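Local structure of cytochrome P450 reductase (5OGX) at residues L138-P141 against G142-A145; G171-T174 against D175-F179; D287-V290 against E291-S295; A312-K315 against A316-R320. The protein passes electrons from NADH through FAD and a [2Fe-2S] cluster to its partner cytochrome P450, which O-demethylates lignin-derived aromatic compounds such as guaiacol. All coordinates share one frame; numbering follows the deposited sequence. Where two conformers were deposited one is given.

Overall arrangement
Two pairs of local contacts lie in two domains. Interactions 1 and 2 belong to the FAD-binding domain; their centres are about 10 Å apart and they touch, Pro141 CD lying 3.3 Å from Trp177 CE2 and Val140 CG2 3.6 Å from Ala173 CB. Residues 171-174 hold the FAD diphosphate, and the hairpin loop of interaction 1 packs behind them, the side chain of Val140 being about 6 Å from the cofactor. Interactions 3 and 4 are successive helix ends of the NAD-binding domain, with centres about 11 Å apart, joined by the rings of Phe289 and Phe317 and by a probable Pro294 O to Arg320 NH1 hydrogen bond of 2.7 Å. Between centres, interactions 2 and 4 are about 33 Å apart.

Interaction 1. Residues L138-P141 against G142-A145; sequences LVVP and GSGA
Val140 and Ala145 close the loop that joins strand 135-139 to strand 146-150. The N-H of Val140 gives a nearly straight hydrogen bond to Ala145 O (2.9 Å). The two branches of Val140 divide the loop between them: CG1, held anti to the backbone N (chi1 178°), lies against Ser143 CB at 3.6 Å, while Val140 CG2 lies near both the carbonyl oxygen of Ala145, at 3.7 Å, and its methyl group CB, at 4.0 Å. Val140 O is gripped twice. Gly144 N approaches Val140 O in the carbonyl plane at 3.1 Å, whereas Ser143 N reaches the same Val140 O from above that plane at 3.2 Å. Pro141 leads the chain away from the strand, and Gly142, with a positive phi of 78°, turns it back; Gly144 also has a positive phi. Ser143 OG then accepts from Ala145 N (3.1 Å), an ST turn that braces the return. Behind the loop, Val140 packs on Ala173 and Trp177. The polar backbone atoms of Val140 are thus paired inside the turn itself, so this hairpin end keeps its shape through main-chain bonding as well as through packing beside the FAD site.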
loop_
_atom_site.group_PDB
_atom_site.type_symbol
_atom_site.label_atom_id
_atom_site.label_comp_id
_atom_site.label_asym_id
_atom_site.label_seq_id
_atom_site.Cartn_x
_atom_site.Cartn_y
_atom_site.Cartn_z
ATOM N N LEU A 138 3.047 5.041 10.600
ATOM C CA LEU A 138 2.788 5.616 11.913
ATOM C C LEU A 138 3.698 4.972 12.948
ATOM O O LEU A 138 4.081 3.806 12.828
ATOM C CB LEU A 138 1.326 5.418 12.338
ATOM C CG LEU A 138 0.198 5.823 11.381
ATOM C CD1 LEU A 138 -1.167 5.734 12.100
ATOM C CD2 LEU A 138 0.416 7.211 10.825
ATOM N N VAL A 139 4.016 5.736 13.988
ATOM C CA VAL A 139 4.761 5.232 15.137
ATOM C C VAL A 139 3.814 5.195 16.332
ATOM O O VAL A 139 3.165 6.200 16.649
ATOM C CB VAL A 139 5.996 6.101 15.433
ATOM C CG1 VAL A 139 6.801 5.501 16.593
ATOM C CG2 VAL A 139 6.858 6.229 14.194
ATOM N N VAL A 140 3.725 4.039 16.983
ATOM C CA VAL A 140 2.833 3.887 18.132
ATOM C C VAL A 140 3.424 4.673 19.294
ATOM O O VAL A 140 4.577 4.443 19.679
ATOM C CB VAL A 140 2.636 2.409 18.515
ATOM C CG1 VAL A 140 1.729 2.285 19.764
ATOM C CG2 VAL A 140 2.087 1.620 17.328
ATOM N N PRO A 141 2.685 5.601 19.882
ATOM C CA PRO A 141 3.259 6.422 20.955
ATOM C C PRO A 141 3.682 5.556 22.135
ATOM O O PRO A 141 2.974 4.629 22.528
ATOM C CB PRO A 141 2.116 7.370 21.343
ATOM C CG PRO A 141 1.001 7.098 20.425
ATOM C CD PRO A 141 1.256 5.855 19.649
ATOM N N GLY A 142 4.861 5.855 22.677
ATOM C CA GLY A 142 5.356 5.167 23.856
ATOM C C GLY A 142 5.918 3.790 23.585
ATOM O O GLY A 142 6.720 3.269 24.370
ATOM N N SER A 143 5.498 3.183 22.485
ATOM C CA SER A 143 5.897 1.832 22.114
ATOM C C SER A 143 7.082 1.809 21.154
ATOM O O SER A 143 7.970 0.962 21.297
ATOM C CB SER A 143 4.707 1.103 21.488
ATOM O OG SER A 143 5.150 0.203 20.491
ATOM N N GLY A 144 7.111 2.709 20.162
ATOM C CA GLY A 144 8.146 2.708 19.152
ATOM C C GLY A 144 7.860 1.823 17.955
ATOM O O GLY A 144 8.557 1.935 16.933
ATOM N N ALA A 145 6.863 0.951 18.052
ATOM C CA ALA A 145 6.471 0.098 16.938
ATOM C C ALA A 145 6.062 0.945 15.736
ATOM O O ALA A 145 5.433 1.993 15.883
ATOM C CB ALA A 145 5.315 -0.799 17.371
#

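Interaction 2. Residues G171-T174 against D175-F179; sequences GVAT and DGWLF. Unlike the reference sequence in segment 171-174: Val172 (reference Ile). Unlike the reference sequence in segment 175-179: Gly176 (reference Arg). With FAD (flavin-adenine dinucleotide), chain B.
Ala173 and Thr174 meet Trp177, Leu178 and Phe179 in a local contact where the diphosphate-binding loop of the FAD domain runs into the short helix 174-178. The turns are wide: Ala173 O accepts from Leu178 N at 2.8 Å, five residues on and in the carbonyl plane, and Thr174 O likewise accepts from Phe179 N at 2.9 Å. Trp177 N reaches the same Thr174 oxygen from the opposite face of its carbonyl plane, so that one acceptor serves two donors. A weak bond from Gly176 N to Gly171 O ties in the start of the loop. Three consecutive amides are left to point at the cofactor. Val172 N binds FAD O1A (2.9 Å), Ala173 N binds FAD O1P (2.8 Å) and Thr174 N binds FAD O2P (2.9 Å). The hydroxyl of Thr174, placed between the backbone N and the carbonyl carbon by a chi1 of 57°, donates to FAD O2P as well, OG1 lying 2.6 Å from it, while CG2 rests near the ribityl oxygen O4'. Such a Gly-Val-Ala-Thr run is consistent with the GxxS/T diphosphate-binding sequence of ferredoxin reductase-like flavoproteins, and the helix start probably helps to offset the phosphate charge. Leu178 CD2 lies 3.6 Å above one face of the Trp177 ring. Around the site, Asp175 is fixed by Gly170 N and a salt bridge to Arg167, Ala173 and Leu178 pack on Tyr149 of strand 146-150, and Thr174, Leu178 and Phe179 pack on Val165 of strand 160-166.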
loop_
_atom_site.group_PDB
_atom_site.type_symbol
_atom_site.label_atom_id
_atom_site.label_comp_id
_atom_site.label_asym_id
_atom_site.label_seq_id
_atom_site.Cartn_x
_atom_site.Cartn_y
_atom_site.Cartn_z
ATOM N N GLY A 171 -3.182 -6.715 19.244
ATOM C CA GLY A 171 -2.232 -5.943 18.446
ATOM C C GLY A 171 -1.721 -4.704 19.174
ATOM O O GLY A 171 -2.441 -4.050 19.930
ATOM N N VAL A 172 -0.453 -4.390 18.931
ATOM C CA VAL A 172 0.174 -3.247 19.584
ATOM C C VAL A 172 -0.441 -1.939 19.093
ATOM O O VAL A 172 -0.841 -1.086 19.897
ATOM C CB VAL A 172 1.698 -3.290 19.367
ATOM C CG1 VAL A 172 2.355 -1.956 19.741
ATOM C CG2 VAL A 172 2.302 -4.435 20.166
ATOM N N ALA A 173 -0.532 -1.760 17.766
ATOM C CA ALA A 173 -1.029 -0.498 17.230
ATOM C C ALA A 173 -2.548 -0.422 17.250
ATOM O O ALA A 173 -3.104 0.652 17.478
ATOM C CB ALA A 173 -0.536 -0.275 15.798
ATOM N N THR A 174 -3.242 -1.526 16.975
ATOM C CA THR A 174 -4.700 -1.448 16.819
ATOM C C THR A 174 -5.393 -1.645 18.164
ATOM O O THR A 174 -5.889 -0.681 18.755
ATOM C CB THR A 174 -5.170 -2.446 15.758
ATOM O OG1 THR A 174 -4.752 -3.769 16.109
ATOM C CG2 THR A 174 -4.579 -2.072 14.421
ATOM N N ASP A 175 -5.410 -2.885 18.663
ATOM C CA ASP A 175 -6.013 -3.179 19.962
ATOM C C ASP A 175 -5.449 -2.280 21.060
ATOM O O ASP A 175 -6.181 -1.851 21.957
ATOM C CB ASP A 175 -5.777 -4.653 20.305
ATOM C CG ASP A 175 -7.003 -5.341 20.896
ATOM O OD1 ASP A 175 -8.123 -4.791 20.821
ATOM O OD2 ASP A 175 -6.833 -6.457 21.433
ATOM N N GLY A 176 -4.156 -1.960 20.990
ATOM C CA GLY A 176 -3.525 -1.202 22.055
ATOM C C GLY A 176 -3.538 0.314 21.937
ATOM O O GLY A 176 -3.141 0.997 22.889
ATOM N N TRP A 177 -3.988 0.877 20.814
ATOM C CA TRP A 177 -3.872 2.321 20.628
ATOM C C TRP A 177 -4.969 2.891 19.731
ATOM O O TRP A 177 -5.781 3.701 20.193
ATOM C CB TRP A 177 -2.486 2.657 20.074
ATOM C CG TRP A 177 -2.307 4.069 19.597
ATOM C CD1 TRP A 177 -2.661 5.217 20.252
ATOM C CD2 TRP A 177 -1.703 4.481 18.361
ATOM N NE1 TRP A 177 -2.317 6.317 19.495
ATOM C CE2 TRP A 177 -1.733 5.891 18.329
ATOM C CE3 TRP A 177 -1.148 3.794 17.277
ATOM C CZ2 TRP A 177 -1.229 6.625 17.250
ATOM C CZ3 TRP A 177 -0.644 4.527 16.204
ATOM C CH2 TRP A 177 -0.682 5.926 16.207
ATOM N N LEU A 178 -5.008 2.488 18.454
ATOM C CA LEU A 178 -5.967 3.099 17.537
ATOM C C LEU A 178 -7.408 2.774 17.918
ATOM O O LEU A 178 -8.321 3.536 17.579
ATOM C CB LEU A 178 -5.678 2.662 16.100
ATOM C CG LEU A 178 -4.293 3.093 15.602
ATOM C CD1 LEU A 178 -3.927 2.355 14.319
ATOM C CD2 LEU A 178 -4.235 4.602 15.393
ATOM N N PHE A 179 -7.631 1.661 18.611
ATOM C CA PHE A 179 -8.950 1.298 19.111
ATOM C C PHE A 179 -9.099 1.547 20.603
ATOM O O PHE A 179 -10.176 1.305 21.157
ATOM C CB PHE A 179 -9.239 -0.175 18.802
ATOM C CG PHE A 179 -9.658 -0.416 17.385
ATOM C CD1 PHE A 179 -8.715 -0.398 16.358
ATOM C CD2 PHE A 179 -10.991 -0.630 17.070
ATOM C CE1 PHE A 179 -9.099 -0.608 15.046
ATOM C CE2 PHE A 179 -11.385 -0.834 15.757
ATOM C CZ PHE A 179 -10.438 -0.824 14.744
HETATM P PA FAD B . 0.714 -6.634 15.953
HETATM O O1A FAD B . 1.032 -6.290 17.389
HETATM O O2A FAD B . 1.858 -6.399 14.997
HETATM O O5B FAD B . 0.254 -8.212 15.820
HETATM C C5B FAD B . -0.351 -8.850 16.922
HETATM C C4B FAD B . -0.393 -10.374 16.611
HETATM O O4B FAD B . -1.287 -10.608 15.688
HETATM C C3B FAD B . 0.949 -10.832 16.015
HETATM O O3B FAD B . 1.220 -12.088 16.452
HETATM C C2B FAD B . 0.714 -10.789 14.486
HETATM O O2B FAD B . 1.648 -11.701 13.759
HETATM C C1B FAD B . -0.542 -11.126 14.351
HETATM N N9A FAD B . -1.187 -10.405 13.285
HETATM C C8A FAD B . -0.764 -9.264 12.723
HETATM N N7A FAD B . -1.662 -8.910 11.792
HETATM C C5A FAD B . -2.642 -9.831 11.797
HETATM C C6A FAD B . -3.790 -9.941 11.048
HETATM N N6A FAD B . -4.467 -9.213 9.990
HETATM N N1A FAD B . -4.617 -10.959 11.246
HETATM C C2A FAD B . -4.329 -11.896 12.184
HETATM N N3A FAD B . -3.198 -11.794 12.928
HETATM C C4A FAD B . -2.358 -10.752 12.723
HETATM N N1 FAD B . -3.810 -2.496 8.253
HETATM C C2 FAD B . -5.096 -1.811 8.244
HETATM O O2 FAD B . -5.910 -2.060 9.070
HETATM N N3 FAD B . -5.364 -0.795 7.217
HETATM C C4 FAD B . -4.424 -0.454 6.194
HETATM O O4 FAD B . -4.682 0.360 5.372
HETATM C C4X FAD B . -3.123 -1.191 6.211
HETATM N N5 FAD B . -2.145 -0.858 5.221
HETATM C C5X FAD B . -0.885 -1.596 5.244
HETATM C C6 FAD B . 0.046 -1.318 4.239
HETATM C C7 FAD B . 1.247 -2.030 4.276
HETATM C C7M FAD B . 2.149 -1.587 3.125
HETATM C C8 FAD B . 1.505 -2.973 5.269
HETATM C C8M FAD B . 2.848 -3.691 5.234
HETATM C C9 FAD B . 0.570 -3.255 6.260
HETATM C C9A FAD B . -0.625 -2.564 6.229
HETATM N N10 FAD B . -1.607 -2.869 7.284
HETATM C C10 FAD B . -2.852 -2.178 7.234
HETATM C "C1'" FAD B . -1.305 -3.823 8.366
HETATM C "C2'" FAD B . -0.886 -2.852 9.550
HETATM O "O2'" FAD B . 0.285 -2.091 9.287
HETATM C "C3'" FAD B . -0.641 -3.565 10.899
HETATM O "O3'" FAD B . 0.189 -4.666 10.661
HETATM C "C4'" FAD B . -1.960 -4.046 11.531
HETATM O "O4'" FAD B . -2.773 -2.945 11.836
HETATM C "C5'" FAD B . -1.698 -4.843 12.827
HETATM O "O5'" FAD B . -0.773 -4.135 13.629
HETATM P P FAD B . -0.842 -4.298 15.260
HETATM O O1P FAD B . 0.328 -3.549 15.839
HETATM O O2P FAD B . -2.206 -3.922 15.788
HETATM O O3P FAD B . -0.676 -5.909 15.510
#

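Interaction 3. Residues D287-V290 against E291-S295; sequences DAFV and EDVPS
The ring of Phe289 meets the branched side chain of Val293 obliquely, Phe289 CE1 coming to 3.5 Å from Val293 CB and 3.6 Å from CG2, while CZ lies 3.9 Å from CG1. With CG anti to the backbone N (chi1 166°), the ring swings along the helix toward the next turn and lies across the valine. Elsewhere it stands edge-to-face with Trp299 and meets the ring of Phe317 with the planes about 75° apart. The backbone beneath belongs to the last turns of helix 285-292 in the NAD-binding domain, where Glu291 N binds Asp287 O, Asp292 N binds Ala288 O, and Val293 N closes the series on Phe289 O at 2.8 Å. Val293 itself has already left helical backbone angles, so the final bond and the phenylalanine-valine packing coincide at the point where the chain turns off toward strand 300-305. Phe289 also reaches Val211 and Ile213 of strand 210-215 and Tyr241 of strand 238-244, which seats this helix on the parallel sheet of the Rossmann-like domain. The acidic groups are paired with residues outside the helix. Glu291 OE1 forms a salt bridge with Arg281 NH2, and Asp292 OD2 pairs with Arg281 NH1 while hydrogen-bonding Tyr241 OH. Glu291 CG lies 3.3 Å from Asp287 O, its extended chain running back along the helix, with Glu291 OE2 6.0 Å from Asp287 OD2.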
loop_
_atom_site.group_PDB
_atom_site.type_symbol
_atom_site.label_atom_id
_atom_site.label_comp_id
_atom_site.label_asym_id
_atom_site.label_seq_id
_atom_site.Cartn_x
_atom_site.Cartn_y
_atom_site.Cartn_z
ATOM N N ASP A 287 -12.876 -15.301 -6.128
ATOM C CA ASP A 287 -13.812 -16.232 -6.759
ATOM C C ASP A 287 -14.967 -15.502 -7.438
ATOM O O ASP A 287 -15.433 -15.922 -8.503
ATOM C CB ASP A 287 -14.365 -17.209 -5.720
ATOM C CG ASP A 287 -13.284 -18.040 -5.054
ATOM O OD1 ASP A 287 -12.139 -18.059 -5.554
ATOM O OD2 ASP A 287 -13.590 -18.694 -4.033
ATOM N N ALA A 288 -15.463 -14.426 -6.829
ATOM C CA ALA A 288 -16.599 -13.714 -7.407
ATOM C C ALA A 288 -16.219 -13.016 -8.708
ATOM O O ALA A 288 -17.017 -12.973 -9.651
ATOM C CB ALA A 288 -17.163 -12.705 -6.407
ATOM N N PHE A 289 -15.012 -12.448 -8.779
ATOM C CA PHE A 289 -14.588 -11.836 -10.031
ATOM C C PHE A 289 -14.479 -12.875 -11.134
ATOM O O PHE A 289 -14.957 -12.659 -12.252
ATOM C CB PHE A 289 -13.249 -11.116 -9.861
ATOM C CG PHE A 289 -12.589 -10.761 -11.165
ATOM C CD1 PHE A 289 -13.094 -9.740 -11.954
ATOM C CD2 PHE A 289 -11.431 -11.420 -11.578
ATOM C CE1 PHE A 289 -12.494 -9.388 -13.134
ATOM C CE2 PHE A 289 -10.815 -11.078 -12.778
ATOM C CZ PHE A 289 -11.345 -10.059 -13.555
ATOM N N VAL A 290 -13.833 -14.007 -10.833
ATOM C CA VAL A 290 -13.687 -15.079 -11.811
ATOM C C VAL A 290 -15.052 -15.521 -12.324
ATOM O O VAL A 290 -15.223 -15.811 -13.514
ATOM C CB VAL A 290 -12.898 -16.250 -11.197
ATOM C CG1 VAL A 290 -12.897 -17.440 -12.138
ATOM C CG2 VAL A 290 -11.471 -15.814 -10.868
ATOM N N GLU A 291 -16.050 -15.555 -11.438
ATOM C CA GLU A 291 -17.410 -15.904 -11.855
ATOM C C GLU A 291 -17.986 -14.858 -12.807
ATOM O O GLU A 291 -18.660 -15.201 -13.784
ATOM C CB GLU A 291 -18.327 -16.044 -10.637
ATOM C CG GLU A 291 -18.126 -17.299 -9.812
ATOM C CD GLU A 291 -18.753 -17.199 -8.423
ATOM O OE1 GLU A 291 -19.593 -16.297 -8.197
ATOM O OE2 GLU A 291 -18.393 -18.022 -7.551
ATOM N N ASP A 292 -17.754 -13.578 -12.522
ATOM C CA ASP A 292 -18.315 -12.487 -13.314
ATOM C C ASP A 292 -17.603 -12.296 -14.647
ATOM O O ASP A 292 -18.237 -11.901 -15.637
ATOM C CB ASP A 292 -18.239 -11.175 -12.531
ATOM C CG ASP A 292 -19.150 -11.150 -11.324
ATOM O OD1 ASP A 292 -20.073 -11.979 -11.251
ATOM O OD2 ASP A 292 -18.949 -10.284 -10.452
ATOM N N VAL A 293 -16.297 -12.547 -14.679
ATOM C CA VAL A 293 -15.417 -12.231 -15.803
ATOM C C VAL A 293 -14.560 -13.466 -16.057
ATOM O O VAL A 293 -13.430 -13.557 -15.548
ATOM C CB VAL A 293 -14.560 -10.993 -15.485
ATOM C CG1 VAL A 293 -13.634 -10.626 -16.661
ATOM C CG2 VAL A 293 -15.475 -9.801 -15.113
ATOM N N PRO A 294 -15.052 -14.442 -16.821
ATOM C CA PRO A 294 -14.355 -15.737 -16.883
ATOM C C PRO A 294 -12.976 -15.659 -17.499
ATOM O O PRO A 294 -12.107 -16.470 -17.150
ATOM C CB PRO A 294 -15.301 -16.602 -17.727
ATOM C CG PRO A 294 -16.628 -15.970 -17.563
ATOM C CD PRO A 294 -16.365 -14.495 -17.475
ATOM N N SER A 295 -12.728 -14.696 -18.386
ATOM C CA SER A 295 -11.401 -14.515 -18.962
ATOM C C SER A 295 -10.876 -13.144 -18.572
ATOM O O SER A 295 -11.488 -12.124 -18.903
ATOM C CB SER A 295 -11.437 -14.677 -20.485
ATOM O OG SER A 295 -10.232 -14.194 -21.061
#

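Interaction 4. Residues A312-K315 against A316-R320; sequences AGVK and AFKRR
Ala316 starts the second half of the contact, its N-H bound to Ala312 O at 3.0 Å and its methyl group CB lying 3.6 Å from both Ala312 O and Gly313 O. Phe317 follows with an almost straight bond from its N to Gly313 O (2.9 Å); the same carbonyl oxygen sits over one face of the ring, 3.5 Å from CG, where a chi1 of -76° sets CG beside the backbone N. Lys318 N makes the next i to i-4 bond, to Val314 O. The extended lysine chain runs side by side with Val314, Lys318 CE touching Val314 CG1 at 3.7 Å, so its methylene part packs against that methyl group. Arg319 N bonds to Lys315 O, and its chain bends at chi3. One of its two deposited conformers lays the guanidinium over Ala316 CA and lets a water link NH2 to Ala312 O, a tentative bridge. Arg320 has left helical backbone angles; its N bonds to Ala316 O at 3.3 Å, and its NH1 reaches Pro294 O. Val314 and Phe317 face Leu303 and Ile327, strand residues on which the helix rests. This is the closing end of helix 307-319, the crossover helix of the beta-alpha-beta unit between parallel strands 300-305 and 327-331 of the Rossmann-like NAD-binding domain.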
loop_
_atom_site.group_PDB
_atom_site.type_symbol
_atom_site.label_atom_id
_atom_site.label_comp_id
_atom_site.label_asym_id
_atom_site.label_seq_id
_atom_site.Cartn_x
_atom_site.Cartn_y
_atom_site.Cartn_z
ATOM N N ALA A 312 -2.734 -15.744 -3.357
ATOM C CA ALA A 312 -3.692 -16.646 -3.989
ATOM C C ALA A 312 -4.451 -15.936 -5.101
ATOM O O ALA A 312 -4.701 -16.521 -6.166
ATOM C CB ALA A 312 -4.659 -17.205 -2.944
ATOM N N GLY A 313 -4.800 -14.665 -4.872
ATOM C CA GLY A 313 -5.515 -13.906 -5.883
ATOM C C GLY A 313 -4.698 -13.686 -7.142
ATOM O O GLY A 313 -5.219 -13.797 -8.250
ATOM N N VAL A 314 -3.400 -13.378 -6.986
ATOM C CA VAL A 314 -2.536 -13.213 -8.155
ATOM C C VAL A 314 -2.542 -14.481 -9.000
ATOM O O VAL A 314 -2.656 -14.438 -10.233
ATOM C CB VAL A 314 -1.103 -12.841 -7.722
ATOM C CG1 VAL A 314 -0.136 -13.041 -8.879
ATOM C CG2 VAL A 314 -1.055 -11.408 -7.223
ATOM N N LYS A 315 -2.398 -15.636 -8.352
ATOM C CA LYS A 315 -2.341 -16.872 -9.121
ATOM C C LYS A 315 -3.668 -17.147 -9.819
ATOM O O LYS A 315 -3.685 -17.633 -10.954
ATOM C CB LYS A 315 -1.932 -18.035 -8.215
ATOM C CG LYS A 315 -0.452 -17.951 -7.857
ATOM C CD LYS A 315 -0.050 -18.886 -6.735
ATOM C CE LYS A 315 1.288 -18.444 -6.151
ATOM N NZ LYS A 315 1.835 -19.397 -5.144
ATOM N N ALA A 316 -4.784 -16.834 -9.161
ATOM C CA ALA A 316 -6.085 -17.035 -9.791
ATOM C C ALA A 316 -6.259 -16.125 -11.000
ATOM O O ALA A 316 -6.753 -16.570 -12.045
ATOM C CB ALA A 316 -7.206 -16.798 -8.782
ATOM N N PHE A 317 -5.887 -14.847 -10.868
ATOM C CA PHE A 317 -5.895 -13.949 -12.023
ATOM C C PHE A 317 -5.096 -14.545 -13.180
ATOM O O PHE A 317 -5.538 -14.545 -14.335
ATOM C CB PHE A 317 -5.302 -12.592 -11.646
ATOM C CG PHE A 317 -6.199 -11.696 -10.827
ATOM C CD1 PHE A 317 -7.506 -12.035 -10.536
ATOM C CD2 PHE A 317 -5.700 -10.484 -10.363
ATOM C CE1 PHE A 317 -8.310 -11.176 -9.791
ATOM C CE2 PHE A 317 -6.497 -9.621 -9.636
ATOM C CZ PHE A 317 -7.793 -9.974 -9.347
ATOM N N LYS A 318 -3.897 -15.057 -12.888
ATOM C CA LYS A 318 -3.037 -15.532 -13.970
ATOM C C LYS A 318 -3.613 -16.775 -14.632
ATOM O O LYS A 318 -3.489 -16.950 -15.849
ATOM C CB LYS A 318 -1.627 -15.811 -13.446
ATOM C CG LYS A 318 -0.806 -14.569 -13.188
ATOM C CD LYS A 318 0.525 -14.927 -12.507
ATOM C CE LYS A 318 1.357 -13.682 -12.216
ATOM N NZ LYS A 318 2.766 -14.028 -11.831
ATOM N N ARG A 319 -4.263 -17.643 -13.855
ATOM C CA ARG A 319 -4.847 -18.850 -14.433
ATOM C C ARG A 319 -5.979 -18.519 -15.395
ATOM O O ARG A 319 -6.265 -19.305 -16.307
ATOM C CB ARG A 319 -5.344 -19.776 -13.327
ATOM C CG ARG A 319 -4.225 -20.341 -12.469
ATOM C CD ARG A 319 -4.738 -21.406 -11.513
ATOM N NE ARG A 319 -6.132 -21.190 -11.137
ATOM C CZ ARG A 319 -6.521 -20.710 -9.962
ATOM N NH1 ARG A 319 -7.809 -20.546 -9.718
ATOM N NH2 ARG A 319 -5.621 -20.391 -9.035
ATOM N N ARG A 320 -6.633 -17.374 -15.208
ATOM C CA ARG A 320 -7.652 -16.895 -16.129
ATOM C C ARG A 320 -7.074 -15.947 -17.171
ATOM O O ARG A 320 -7.827 -15.195 -17.804
ATOM C CB ARG A 320 -8.792 -16.234 -15.352
ATOM C CG ARG A 320 -9.593 -17.213 -14.483
ATOM C CD ARG A 320 -9.772 -18.545 -15.202
ATOM N NE ARG A 320 -10.708 -19.447 -14.534
ATOM C CZ ARG A 320 -12.009 -19.502 -14.796
ATOM N NH1 ARG A 320 -12.541 -18.699 -15.706
ATOM N NH2 ARG A 320 -12.783 -20.363 -14.146
HETATM O O HOH W 1 -5.108 -19.368 -6.252
#